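Local coordinates for sugar ABC transporter, sugar-binding protein (Streptococcus pneumoniae, PDB 2HEU), which probably captures sugars outside the cell and hands them to the membrane components of an ABC import system, at residues T176-Q182 against F372-M377; K232-G236 against M377-L381. All coordinates share one frame; numbering follows the deposited sequence.

Contact 1: T176-Q182 against F372-M377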
# COMPACT_ATOMS: atom_id res chain seq x y z
N THR A 176 -2.94 0.24 11.71
CA THR A 176 -3.75 -0.72 11.04
C THR A 176 -5.02 -0.15 10.40
O THR A 176 -5.54 -0.77 9.47
CB THR A 176 -4.13 -1.94 11.96
OG1 THR A 176 -4.92 -1.45 13.04
CG2 THR A 176 -2.90 -2.71 12.46
N LEU A 177 -5.50 0.95 10.94
CA LEU A 177 -6.72 1.62 10.43
C LEU A 177 -6.45 2.83 9.54
O LEU A 177 -7.39 3.49 9.13
CB LEU A 177 -7.65 2.00 11.59
CG LEU A 177 -8.21 0.82 12.37
CD1 LEU A 177 -9.19 1.34 13.42
CD2 LEU A 177 -8.86 -0.22 11.46
N ASN A 178 -5.17 3.07 9.21
CA ASN A 178 -4.90 4.20 8.28
C ASN A 178 -5.67 3.98 6.98
O ASN A 178 -6.37 4.90 6.52
CB ASN A 178 -3.38 4.22 8.05
CG ASN A 178 -2.95 5.37 7.23
OD1 ASN A 178 -1.90 5.16 6.45
ND2 ASN A 178 -3.45 6.51 7.38
N GLY A 179 -5.56 2.80 6.35
CA GLY A 179 -6.27 2.60 5.13
C GLY A 179 -7.76 2.69 5.26
O GLY A 179 -8.47 3.17 4.38
N TYR A 180 -8.32 2.24 6.40
CA TYR A 180 -9.75 2.25 6.64
C TYR A 180 -10.28 3.69 6.58
O TYR A 180 -11.25 3.98 5.89
CB TYR A 180 -10.07 1.57 7.94
CG TYR A 180 -11.55 1.37 8.17
CD1 TYR A 180 -12.19 0.19 7.87
CD2 TYR A 180 -12.34 2.38 8.68
CE1 TYR A 180 -13.55 0.03 8.02
CE2 TYR A 180 -13.70 2.26 8.84
CZ TYR A 180 -14.31 1.09 8.52
OH TYR A 180 -15.66 0.89 8.63
N ASN A 181 -9.67 4.56 7.35
CA ASN A 181 -10.17 5.94 7.42
C ASN A 181 -9.84 6.70 6.15
O ASN A 181 -10.62 7.56 5.71
CB ASN A 181 -9.69 6.63 8.68
CG ASN A 181 -10.53 7.86 9.03
OD1 ASN A 181 -11.67 7.99 8.53
ND2 ASN A 181 -10.00 8.69 9.90
N GLN A 182 -8.71 6.43 5.52
CA GLN A 182 -8.48 7.08 4.21
C GLN A 182 -9.57 6.70 3.24
O GLN A 182 -10.03 7.55 2.47
CB GLN A 182 -7.09 6.72 3.66
CG GLN A 182 -5.99 7.33 4.47
CD GLN A 182 -4.64 7.28 3.79
OE1 GLN A 182 -4.56 7.12 2.57
NE2 GLN A 182 -3.60 7.45 4.56
N PHE A 372 -2.52 10.93 12.14
CA PHE A 372 -3.75 10.52 11.47
C PHE A 372 -4.12 9.12 11.93
O PHE A 372 -5.31 8.81 12.21
CB PHE A 372 -3.61 10.57 9.93
CG PHE A 372 -4.86 10.26 9.22
CD1 PHE A 372 -5.85 11.23 9.01
CD2 PHE A 372 -5.11 8.98 8.72
CE1 PHE A 372 -7.03 10.92 8.32
CE2 PHE A 372 -6.28 8.66 8.06
CZ PHE A 372 -7.23 9.65 7.83
N HIS A 373 -3.13 8.21 12.02
CA HIS A 373 -3.41 6.87 12.59
C HIS A 373 -4.02 7.03 13.96
O HIS A 373 -5.04 6.42 14.33
CB HIS A 373 -2.13 6.04 12.71
CG HIS A 373 -1.30 5.96 11.47
ND1 HIS A 373 -0.05 5.45 11.55
CD2 HIS A 373 -1.53 6.33 10.18
CE1 HIS A 373 0.47 5.51 10.34
NE2 HIS A 373 -0.40 5.98 9.46
N THR A 374 -3.39 7.85 14.80
CA THR A 374 -3.78 7.99 16.20
C THR A 374 -5.21 8.54 16.30
O THR A 374 -5.99 8.05 17.10
CB THR A 374 -2.79 8.89 16.93
OG1 THR A 374 -1.51 8.26 16.87
CG2 THR A 374 -3.22 9.23 18.35
N LEU A 375 -5.53 9.61 15.54
CA LEU A 375 -6.87 10.17 15.69
C LEU A 375 -7.93 9.16 15.23
O LEU A 375 -9.05 9.13 15.77
CB LEU A 375 -7.00 11.50 14.98
CG LEU A 375 -6.94 11.55 13.45
CD1 LEU A 375 -8.28 11.25 12.78
CD2 LEU A 375 -6.38 12.88 12.94
N THR A 376 -7.59 8.31 14.27
CA THR A 376 -8.50 7.31 13.78
C THR A 376 -8.80 6.28 14.87
O THR A 376 -9.97 5.99 15.20
CB THR A 376 -7.93 6.62 12.54
OG1 THR A 376 -7.76 7.61 11.49
CG2 THR A 376 -8.84 5.51 12.04
N MET A 377 -7.74 5.71 15.45
CA MET A 377 -7.93 4.67 16.47
C MET A 377 -8.54 5.29 17.72
O MET A 377 -9.35 4.64 18.40
CB MET A 377 -6.62 3.98 16.77
CG MET A 377 -6.78 2.73 17.66
SD MET A 377 -7.83 1.45 16.98
CE MET A 377 -6.73 0.72 15.78
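Two helices of a bacterial solute-binding fold meet almost at right angles where L177, N178 and N181 pack on F372, H373, T376 and M377. The axes of segments 178-182 and 372-377 pass 9.6 Å apart at 78°. T376 sits at the centre. Its methyl CG2 lies 3.7 Å from L177 CB, at the N-cap position, and also touches N181 CB. The amide plane of N181 is only 16° from that of the F372 ring, which it meets obliquely. The amide plane of N178 instead stands steeply to the same ring, and N178 CB rests 3.5 Å from CD2 of the H373 imidazole; E369 receives the hydrogen bond from H373 NE2. F372 reaches across with CG anti to its backbone N (chi1 -176°), and it also meets the ring of W366 and touches L392 and F395 of helix 385-396. At the far end, the doubly bent chain of M377 brings its methyl back over L177, where CE and L177 CD1 are tightly packed at 3.5 Å. The hydroxyl of T376 is turned back on its own helix: OG1 donates to F372 O over 2.8 Å, while T376 N reaches that oxygen from the opposite face of the carbonyl plane.

Contact 2: K232-G236 against M377-L381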
# COMPACT_ATOMS: atom_id res chain seq x y z
N LYS A 232 -12.79 -9.29 22.47
CA LYS A 232 -12.47 -9.00 23.81
C LYS A 232 -11.04 -8.53 23.95
O LYS A 232 -10.14 -9.04 23.34
CB LYS A 232 -12.63 -10.32 24.66
CG LYS A 232 -12.16 -10.39 26.01
CD LYS A 232 -12.56 -11.70 26.72
CE LYS A 232 -11.68 -12.86 26.52
NZ LYS A 232 -12.12 -13.93 27.49
N ASN A 233 -10.85 -7.51 24.78
CA ASN A 233 -9.53 -6.93 25.02
C ASN A 233 -8.88 -6.39 23.76
O ASN A 233 -7.65 -6.29 23.67
CB ASN A 233 -8.62 -7.87 25.79
CG ASN A 233 -9.20 -8.25 27.13
OD1 ASN A 233 -9.02 -9.45 27.53
ND2 ASN A 233 -9.78 -7.36 27.82
N TRP A 234 -9.70 -5.88 22.82
CA TRP A 234 -9.16 -5.30 21.62
C TRP A 234 -8.38 -4.01 21.91
O TRP A 234 -7.50 -3.66 21.13
CB TRP A 234 -10.29 -4.99 20.61
CG TRP A 234 -11.14 -3.81 21.03
CD1 TRP A 234 -12.23 -3.82 21.85
CD2 TRP A 234 -10.93 -2.46 20.67
NE1 TRP A 234 -12.70 -2.53 22.01
CE2 TRP A 234 -11.91 -1.68 21.30
CE3 TRP A 234 -10.01 -1.84 19.84
CZ2 TRP A 234 -12.00 -0.28 21.13
CZ3 TRP A 234 -10.06 -0.47 19.67
CH2 TRP A 234 -11.06 0.25 20.31
N GLU A 235 -8.68 -3.32 23.00
CA GLU A 235 -8.12 -2.00 23.23
C GLU A 235 -6.63 -2.05 23.27
O GLU A 235 -5.97 -1.11 22.83
CB GLU A 235 -8.70 -1.37 24.50
CG GLU A 235 -10.18 -1.15 24.54
CD GLU A 235 -11.05 -2.32 25.03
OE1 GLU A 235 -10.60 -3.47 25.08
OE2 GLU A 235 -12.25 -2.02 25.41
N GLY A 236 -6.08 -3.13 23.82
CA GLY A 236 -4.64 -3.34 23.98
C GLY A 236 -4.05 -4.34 22.97
O GLY A 236 -2.87 -4.70 23.08
N MET A 377 -7.74 5.71 15.45
CA MET A 377 -7.93 4.67 16.47
C MET A 377 -8.54 5.29 17.72
O MET A 377 -9.35 4.64 18.40
CB MET A 377 -6.62 3.98 16.77
CG MET A 377 -6.78 2.73 17.66
SD MET A 377 -7.83 1.45 16.98
CE MET A 377 -6.73 0.72 15.78
N ASN A 378 -8.16 6.52 18.06
CA ASN A 378 -8.74 7.14 19.28
C ASN A 378 -10.21 7.35 19.11
O ASN A 378 -10.94 7.28 20.11
CB ASN A 378 -8.05 8.48 19.57
CG ASN A 378 -6.70 8.34 20.19
OD1 ASN A 378 -6.23 7.23 20.42
ND2 ASN A 378 -5.95 9.42 20.37
N TYR A 379 -10.71 7.58 17.91
CA TYR A 379 -12.15 7.64 17.70
C TYR A 379 -12.79 6.28 17.92
O TYR A 379 -13.84 6.17 18.55
CB TYR A 379 -12.50 8.20 16.30
CG TYR A 379 -13.99 8.29 16.12
CD1 TYR A 379 -14.71 9.28 16.78
CD2 TYR A 379 -14.69 7.37 15.39
CE1 TYR A 379 -16.09 9.32 16.73
CE2 TYR A 379 -16.07 7.39 15.29
CZ TYR A 379 -16.78 8.38 16.00
OH TYR A 379 -18.14 8.42 15.99
N VAL A 380 -12.19 5.22 17.39
CA VAL A 380 -12.74 3.87 17.66
C VAL A 380 -12.80 3.64 19.18
O VAL A 380 -13.79 3.11 19.67
CB VAL A 380 -11.98 2.81 16.91
CG1 VAL A 380 -12.57 1.41 17.21
CG2 VAL A 380 -11.99 3.07 15.41
N LEU A 381 -11.74 4.03 19.89
CA LEU A 381 -11.66 3.84 21.33
C LEU A 381 -12.79 4.67 22.03
O LEU A 381 -13.49 4.19 22.92
CB LEU A 381 -10.26 4.24 21.80
CG LEU A 381 -9.16 3.15 21.47
CD1 LEU A 381 -7.74 3.74 21.54
CD2 LEU A 381 -9.22 1.92 22.41
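W234 drives the benzene end of its indole into a hollow on helix 370-382 whose rim is made by M377, V380 and L381. A loop tryptophan is thus inserted against the side of a helix, and it ties the segment between helices 212-222 and 239-247 to the C-terminal part of the chain. The leading corner of the indole is CH2. V380 CG1 lies 3.6 Å from it on one side of the ring plane, while the isobutyl group of L381 sits across the plane, so the corner is straddled by two branched side chains. L381 CD2 is modelled 3.3 Å from W234 CH2, but L381 has two conformations in the crystal and so short a value is doubtful. The third wall stands in the plane of the ring: M377 SD approaches W234 CZ3 at 4.0 Å, a Met-aromatic contact at the edge, with the sulfur 85° off the ring normal and 5.4 Å from the centroid of the six-membered ring. V380 holds CG1 anti to its backbone N (chi1 180°), which directs that methyl at the tryptophan. On the face nearer L381, E235 folds its CG over the rim of the indole, 3.7 Å above the plane. The backbone of W234 is hydrogen-bonded to G171, and its ring also meets K230 in a cation-pi contact and I169. No hydrogen bond joins the two segments. The helix keeps its own L381 N to M377 O bond, and V380 O is taken up by R225. The contact therefore rests on dispersion and fit of shape, with the edge-on sulfur placed where the weakly positive ring hydrogens could attract it.

Helix 370-382 carries both contacts, and M377 belongs to each: its methyl packs chiefly on L177, while its sulfur, also near L177, reaches the tryptophan edge. The two centres are 12 Å apart, and they also meet directly, for L177 CD1 of contact 1 packs 3.9 Å from V380 CG2 of contact 2. V380 thus offers one methyl to W234 and the other to L177. M221 of helix 212-222 touches N181 and T376 of contact 1 and V380 of contact 2. The centre of contact 1 lies about 14 Å from the centre of the chain, that of contact 2 about 23 Å. The structure is sugar-free, and K103 and E335, which bind its sodium ion, belong to neither contact.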